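Local coordinates for GMP reductase (Trypanosoma brucei brucei, PDB 6JIG) that catalyses the NADPH-dependent reductive deamination of GMP to IMP and is regulated allosterically, with changes of oligomeric state, through its cystathionine-beta-synthase domain, at the interface of chains A and B and the interface of chains A and C. Residues are numbered along the deposited sequence; one frame, centred on the assembly and turned at random. Chains: chain A/B/C, GMP reductase.

Contact 1: the interface of chains A and B. Residues chain A 10-12, 326-329; chain B 19, 21-22, 473-475.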
ATOM      1  N   PRO A  10      21.628 -31.529  12.579  1.00 39.90           N
ATOM      2  CA  PRO A  10      22.279 -30.387  13.227  1.00 39.98           C
ATOM      3  C   PRO A  10      21.731 -29.068  12.709  1.00 36.90           C
ATOM      4  O   PRO A  10      21.181 -28.975  11.614  1.00 35.26           O
ATOM      5  CB  PRO A  10      23.749 -30.558  12.835  1.00 41.40           C
ATOM      6  CG  PRO A  10      23.646 -31.138  11.442  1.00 40.49           C
ATOM      7  CD  PRO A  10      22.457 -32.088  11.490  1.00 38.91           C
ATOM      8  N   THR A  11      21.916 -28.021  13.505  1.00 38.85           N
ATOM      9  CA  THR A  11      21.432 -26.697  13.144  1.00 35.29           C
ATOM     10  C   THR A  11      22.590 -25.856  12.624  1.00 36.63           C
ATOM     11  O   THR A  11      23.633 -25.767  13.275  1.00 37.09           O
ATOM     12  CB  THR A  11      20.769 -26.018  14.343  1.00 37.85           C
ATOM     13  OG1 THR A  11      19.544 -26.697  14.622  1.00 37.46           O
ATOM     14  CG2 THR A  11      20.456 -24.556  14.030  1.00 36.11           C
ATOM     15  N   GLY A  12      22.412 -25.248  11.454  1.00 34.13           N
ATOM     16  CA  GLY A  12      23.410 -24.346  10.902  1.00 34.86           C
ATOM     17  C   GLY A  12      23.005 -22.902  11.142  1.00 33.81           C
ATOM     18  O   GLY A  12      21.825 -22.568  11.150  1.00 32.52           O
ATOM     19  N   ALA A 326      19.965 -27.306  -1.860  1.00 32.85           N
ATOM     20  CA  ALA A 326      21.237 -27.585  -1.212  1.00 31.75           C
ATOM     21  C   ALA A 326      21.896 -26.301  -0.724  1.00 32.17           C
ATOM     22  O   ALA A 326      21.719 -25.230  -1.310  1.00 34.71           O
ATOM     23  CB  ALA A 326      22.206 -28.292  -2.174  1.00 32.06           C
ATOM     24  N   GLY A 327      22.695 -26.430   0.321  1.00 31.47           N
ATOM     25  CA  GLY A 327      23.380 -25.288   0.895  1.00 31.04           C
ATOM     26  C   GLY A 327      23.698 -25.536   2.358  1.00 32.04           C
ATOM     27  O   GLY A 327      23.330 -26.555   2.943  1.00 31.95           O
ATOM     28  N   VAL A 328      24.428 -24.583   2.932  1.00 32.76           N
ATOM     29  CA  VAL A 328      24.778 -24.596   4.353  1.00 34.51           C
ATOM     30  C   VAL A 328      24.720 -23.151   4.829  1.00 32.74           C
ATOM     31  O   VAL A 328      25.290 -22.268   4.170  1.00 29.63           O
ATOM     32  CB  VAL A 328      26.176 -25.188   4.609  1.00 34.90           C
ATOM     33  CG1 VAL A 328      26.500 -25.153   6.119  1.00 34.59           C
ATOM     34  CG2 VAL A 328      26.286 -26.602   4.089  1.00 35.09           C
ATOM     35  N   PRO A 329      24.040 -22.862   5.942  1.00 29.56           N
ATOM     36  CA  PRO A 329      24.040 -21.498   6.481  1.00 29.88           C
ATOM     37  C   PRO A 329      25.470 -21.007   6.651  1.00 30.56           C
ATOM     38  O   PRO A 329      26.340 -21.739   7.122  1.00 31.27           O
ATOM     39  CB  PRO A 329      23.313 -21.655   7.826  1.00 29.99           C
ATOM     40  CG  PRO A 329      22.314 -22.815   7.519  1.00 30.60           C
ATOM     41  CD  PRO A 329      23.176 -23.771   6.715  1.00 31.32           C
TER
ATOM     42  N   LEU B  19      18.249 -27.609   4.686  1.00 29.30           N
ATOM     43  CA  LEU B  19      18.931 -27.637   3.395  1.00 30.92           C
ATOM     44  C   LEU B  19      19.640 -28.966   3.247  1.00 30.18           C
ATOM     45  O   LEU B  19      19.984 -29.600   4.243  1.00 31.10           O
ATOM     46  CB  LEU B  19      19.965 -26.514   3.277  1.00 31.61           C
ATOM     47  CG  LEU B  19      19.413 -25.105   3.386  1.00 32.23           C
ATOM     48  CD1 LEU B  19      20.600 -24.161   3.557  1.00 35.23           C
ATOM     49  CD2 LEU B  19      18.613 -24.757   2.137  1.00 34.67           C
ATOM     50  N   ILE B  21      22.889 -30.889   2.616  1.00 31.46           N
ATOM     51  CA  ILE B  21      24.310 -30.584   2.796  1.00 29.64           C
ATOM     52  C   ILE B  21      25.065 -31.071   1.567  1.00 33.42           C
ATOM     53  O   ILE B  21      24.924 -32.250   1.197  1.00 34.18           O
ATOM     54  CB  ILE B  21      24.853 -31.267   4.055  1.00 31.39           C
ATOM     55  CG1 ILE B  21      24.164 -30.753   5.322  1.00 30.81           C
ATOM     56  CG2 ILE B  21      26.364 -31.025   4.169  1.00 32.95           C
ATOM     57  CD1 ILE B  21      24.437 -31.645   6.532  1.00 32.14           C
ATOM     58  N   PRO B  22      25.867 -30.231   0.916  1.00 31.98           N
ATOM     59  CA  PRO B  22      26.630 -30.709  -0.244  1.00 33.78           C
ATOM     60  C   PRO B  22      27.575 -31.835   0.156  1.00 34.48           C
ATOM     61  O   PRO B  22      28.174 -31.814   1.230  1.00 31.68           O
ATOM     62  CB  PRO B  22      27.390 -29.461  -0.711  1.00 36.43           C
ATOM     63  CG  PRO B  22      26.583 -28.298  -0.169  1.00 36.85           C
ATOM     64  CD  PRO B  22      26.060 -28.789   1.157  1.00 32.51           C
ATOM     65  N   VAL B 473      20.875 -30.223   6.997  1.00 31.00           N
ATOM     66  CA  VAL B 473      21.200 -29.276   8.062  1.00 31.40           C
ATOM     67  C   VAL B 473      19.994 -28.374   8.273  1.00 31.29           C
ATOM     68  O   VAL B 473      19.352 -27.936   7.310  1.00 32.27           O
ATOM     69  CB  VAL B 473      22.481 -28.466   7.730  1.00 33.12           C
ATOM     70  CG1 VAL B 473      22.372 -27.764   6.365  1.00 30.66           C
ATOM     71  CG2 VAL B 473      22.792 -27.457   8.833  1.00 32.80           C
ATOM     72  N   ARG B 474      19.661 -28.129   9.538  1.00 33.00           N
ATOM     73  CA  ARG B 474      18.515 -27.307   9.893  1.00 32.28           C
ATOM     74  C   ARG B 474      18.895 -25.831   9.841  1.00 36.44           C
ATOM     75  O   ARG B 474      20.027 -25.464  10.154  1.00 35.09           O
ATOM     76  CB  ARG B 474      18.044 -27.714  11.289  1.00 36.65           C
ATOM     77  CG  ARG B 474      16.896 -26.940  11.839  1.00 39.28           C
ATOM     78  CD  ARG B 474      16.271 -27.743  12.954  1.00 37.81           C
ATOM     79  NE  ARG B 474      15.343 -26.935  13.718  1.00 41.64           N
ATOM     80  CZ  ARG B 474      14.876 -27.310  14.897  1.00 38.85           C
ATOM     81  NH1 ARG B 474      15.280 -28.471  15.413  1.00 39.79           N
ATOM     82  NH2 ARG B 474      14.027 -26.532  15.548  1.00 47.54           N
ATOM     83  N   MET B 475      17.975 -24.985   9.378  1.00 35.10           N
ATOM     84  CA  MET B 475      18.227 -23.550   9.367  1.00 37.43           C
ATOM     85  C   MET B 475      17.166 -22.826  10.185  1.00 37.81           C
ATOM     86  O   MET B 475      16.038 -23.310  10.338  1.00 38.80           O
ATOM     87  CB  MET B 475      18.299 -22.974   7.924  1.00 39.82           C
ATOM     88  CG  MET B 475      17.228 -23.437   6.952  1.00 41.30           C
ATOM     89  SD  MET B 475      17.414 -22.614   5.339  1.00 40.33           S
ATOM     90  CE  MET B 475      16.160 -23.469   4.381  1.00 37.46           C
TER
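Two segments of chain A meet two segments of chain B: strand 11-12 of A runs parallel to strand 472-475 of B, and the loop before helix 330-344 of A packs on strand 18-20 of B and the residues after it. The strand pairing is a worked example of the parallel register, in which one residue uses both its backbone groups to bracket its opposite number. B:Arg474 N donates to the carbonyl A:Pro10 O at 2.7 Å, and A:Gly12 N returns a bond of 2.7 Å to B:Arg474 O. Both are almost straight at the hydrogen, and each donor lies nearly along the C=O axis. A:Thr11, opposite B:Arg474, points the same way as that arginine. Its hydroxyl, placed beside the backbone N (chi1 -70°), lies alongside the extended arginine chain, with OG1 3.8 Å from B:Arg474 CD, a van der Waals approach to the aliphatic stem.

B:Val473 joins the two halves of the patch. Its CG2, anti to the backbone N, lies against the paired strand, 3.4 Å from A:Gly12 N. CG1, in the crowded position between N and the carbonyl carbon (chi1 55°), turns instead to the loop and meets the ring of A:Pro329 tip to tip. B:Leu19 reaches the same proline from another direction through CD1, its CB lying 3.4 Å from A:Gly327 O. A:Gly327 has an extended backbone conformation that is favoured by glycine. The side chain of B:Met475 crosses A:Pro329 at about a right angle, its CB 4.0 Å from the ring atom CG, while A:Val328 and B:Pro22 cross obliquely, with A:Val328 CG2 3.7 Å from B:Pro22 CD.

The patch joins the catalytic domains, of the (beta/alpha)8-barrel type in this family, of neighbouring subunits. Its centre is about 14 Å from A:Ala318, the engineered residue at the catalytic cysteine position, and A:Pro329 leads directly into helix 330-344.

Contact 2: the interface of chains A and C. Residues chain A 183, 186, 209, 212-213, 216; chain C 148, 151-152.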
ATOM      1  N   THR A 183      63.474   9.454  -8.044  1.00 41.22           N
ATOM      2  CA  THR A 183      62.926  10.618  -7.354  1.00 44.88           C
ATOM      3  C   THR A 183      63.928  11.765  -7.367  1.00 51.29           C
ATOM      4  O   THR A 183      63.566  12.928  -7.594  1.00 48.33           O
ATOM      5  CB  THR A 183      62.561  10.248  -5.915  1.00 47.64           C
ATOM      6  OG1 THR A 183      61.549   9.235  -5.912  1.00 46.15           O
ATOM      7  CG2 THR A 183      62.058  11.466  -5.154  1.00 46.86           C
ATOM      8  N   MET A 186      64.076  13.309 -10.865  1.00 47.68           N
ATOM      9  CA  MET A 186      62.930  14.173 -11.123  1.00 50.34           C
ATOM     10  C   MET A 186      63.030  15.468 -10.329  1.00 52.10           C
ATOM     11  O   MET A 186      62.738  16.546 -10.856  1.00 52.61           O
ATOM     12  CB  MET A 186      61.632  13.433 -10.792  1.00 43.87           C
ATOM     13  CG  MET A 186      61.304  12.347 -11.805  1.00 45.06           C
ATOM     14  SD  MET A 186      59.908  11.295 -11.335  1.00 44.41           S
ATOM     15  CE  MET A 186      59.749  10.370 -12.861  1.00 41.54           C
ATOM     16  N   LEU A 209      56.274  10.693 -12.996  1.00 40.39           N
ATOM     17  CA  LEU A 209      56.089  11.293 -11.683  1.00 45.40           C
ATOM     18  C   LEU A 209      54.825  10.773 -11.013  1.00 42.56           C
ATOM     19  O   LEU A 209      54.809  10.552  -9.795  1.00 41.60           O
ATOM     20  CB  LEU A 209      56.045  12.814 -11.818  1.00 43.40           C
ATOM     21  CG  LEU A 209      55.640  13.655 -10.618  1.00 46.77           C
ATOM     22  CD1 LEU A 209      56.623  13.452  -9.472  1.00 46.69           C
ATOM     23  CD2 LEU A 209      55.567  15.114 -11.018  1.00 49.76           C
ATOM     24  N   VAL A 212      55.659   7.577  -9.378  1.00 40.56           N
ATOM     25  CA  VAL A 212      56.575   7.795  -8.261  1.00 40.50           C
ATOM     26  C   VAL A 212      55.824   8.346  -7.060  1.00 43.32           C
ATOM     27  O   VAL A 212      56.011   7.890  -5.924  1.00 45.39           O
ATOM     28  CB  VAL A 212      57.724   8.731  -8.688  1.00 41.56           C
ATOM     29  CG1 VAL A 212      58.515   9.191  -7.474  1.00 42.84           C
ATOM     30  CG2 VAL A 212      58.632   8.029  -9.699  1.00 38.32           C
ATOM     31  N   VAL A 213      54.956   9.332  -7.289  1.00 41.60           N
ATOM     32  CA  VAL A 213      54.176   9.899  -6.190  1.00 43.96           C
ATOM     33  C   VAL A 213      53.348   8.817  -5.505  1.00 43.96           C
ATOM     34  O   VAL A 213      53.307   8.734  -4.273  1.00 46.51           O
ATOM     35  CB  VAL A 213      53.295  11.052  -6.705  1.00 44.73           C
ATOM     36  CG1 VAL A 213      52.178  11.372  -5.715  1.00 44.01           C
ATOM     37  CG2 VAL A 213      54.146  12.275  -6.962  1.00 45.53           C
ATOM     38  N   ARG A 216      55.526   6.582  -3.383  1.00 48.67           N
ATOM     39  CA  ARG A 216      56.014   7.259  -2.191  1.00 50.72           C
ATOM     40  C   ARG A 216      54.931   7.455  -1.138  1.00 53.31           C
ATOM     41  O   ARG A 216      55.260   7.644   0.036  1.00 57.98           O
ATOM     42  CB  ARG A 216      56.618   8.613  -2.569  1.00 51.15           C
ATOM     43  CG  ARG A 216      57.972   8.502  -3.256  1.00 50.43           C
ATOM     44  CD  ARG A 216      58.426   9.835  -3.832  1.00 50.93           C
ATOM     45  NE  ARG A 216      58.131  10.962  -2.947  1.00 55.20           N
ATOM     46  CZ  ARG A 216      58.971  11.438  -2.032  1.00 57.68           C
ATOM     47  NH1 ARG A 216      60.165  10.884  -1.875  1.00 58.29           N
ATOM     48  NH2 ARG A 216      58.623  12.473  -1.279  1.00 55.00           N
TER
ATOM     49  N   HIS C 148      52.742  21.141  -9.452  1.00 51.90           N
ATOM     50  CA  HIS C 148      53.683  20.168  -9.994  1.00 54.90           C
ATOM     51  C   HIS C 148      55.052  20.289  -9.334  1.00 53.62           C
ATOM     52  O   HIS C 148      55.682  19.273  -9.014  1.00 54.65           O
ATOM     53  CB  HIS C 148      53.785  20.347 -11.509  1.00 55.28           C
ATOM     54  CG  HIS C 148      54.846  19.513 -12.157  1.00 59.11           C
ATOM     55  ND1 HIS C 148      56.127  19.976 -12.382  1.00 61.59           N
ATOM     56  CD2 HIS C 148      54.812  18.252 -12.649  1.00 61.16           C
ATOM     57  CE1 HIS C 148      56.837  19.031 -12.974  1.00 61.83           C
ATOM     58  NE2 HIS C 148      56.062  17.977 -13.152  1.00 62.24           N
ATOM     59  N   LYS C 151      55.433  18.413  -5.903  1.00 52.18           N
ATOM     60  CA  LYS C 151      54.949  17.041  -5.779  1.00 54.71           C
ATOM     61  C   LYS C 151      55.950  16.127  -5.084  1.00 54.13           C
ATOM     62  O   LYS C 151      55.542  15.108  -4.519  1.00 54.00           O
ATOM     63  CB  LYS C 151      54.563  16.487  -7.159  1.00 52.27           C
ATOM     64  CG  LYS C 151      53.059  16.631  -7.450  1.00 53.94           C
ATOM     65  CD  LYS C 151      52.687  16.235  -8.872  1.00 58.45           C
ATOM     66  N   LEU C 152      57.238  16.471  -5.086  1.00 51.25           N
ATOM     67  CA  LEU C 152      58.253  15.656  -4.427  1.00 54.75           C
ATOM     68  C   LEU C 152      58.957  16.399  -3.298  1.00 56.34           C
ATOM     69  O   LEU C 152      59.995  15.931  -2.818  1.00 57.13           O
ATOM     70  CB  LEU C 152      59.289  15.156  -5.441  1.00 51.35           C
ATOM     71  CG  LEU C 152      58.806  14.333  -6.640  1.00 54.41           C
ATOM     72  CD1 LEU C 152      59.955  14.064  -7.609  1.00 49.06           C
ATOM     73  CD2 LEU C 152      58.159  13.022  -6.189  1.00 52.21           C
TER
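C:Leu152, in the loop just after the 3-10 helix 148-150, inserts against helices 179-189 and 209-216 of chain A, a compact example of a knob received by two helices. From CB, the chain turns so that CG stands anti to the carbonyl carbon and beside the backbone N (chi1 -57°). CG is 3.7 Å from A:Leu209 CD1, and the branches then part. CD1 goes to helix 179-189, where it meets A:Met186 CB at 3.7 Å and the backbone carbonyl A:Thr183 O at 3.8 Å. CD2 goes to helix 209-216, touching A:Leu209 CD1 at 3.6 Å and lying 3.8 Å from A:Arg216 NE, whose side chain, bent at chi3 (40°), crosses the leucine at about a right angle.

The two leucines meet tip to tip. A:Leu209, with CG anti to the backbone N (chi1 170°), sends its other branch outward: CD2 obliquely approaches the imidazole of C:His148, 3.6 Å from NE2, and lies 3.8 Å from C:Lys151 CD, the end of the modelled lysine chain. A:Val213 CG2 approaches C:Lys151 O. The contact is apolar, and C:Leu152 buries 89 Å² in it.

In the fold, the second CBS motif of A receives the first CBS motif of C. Helix 209-216 also carries A:Ser210, A:Asp211 and A:Lys214 of the regulatory guanine-nucleotide site.

About 55 Å separate the centres of contact 1 and contact 2, which share no residue or secondary-structure element. Contact 1 belongs to the catalytic domain and to an interface without exact two-fold symmetry, probably that of neighbours within the homotetramer. Contact 2 belongs to the CBS domain and a two-fold interface, so its twin recurs with the chains exchanged; its centre is about 46 Å from A:Ala318. Chain A thus joins different partners through different domains. In the deposited eight-chain assembly, the CBS contact may link tetramers, a plausible place for ligand-dependent changes of oligomeric state to act.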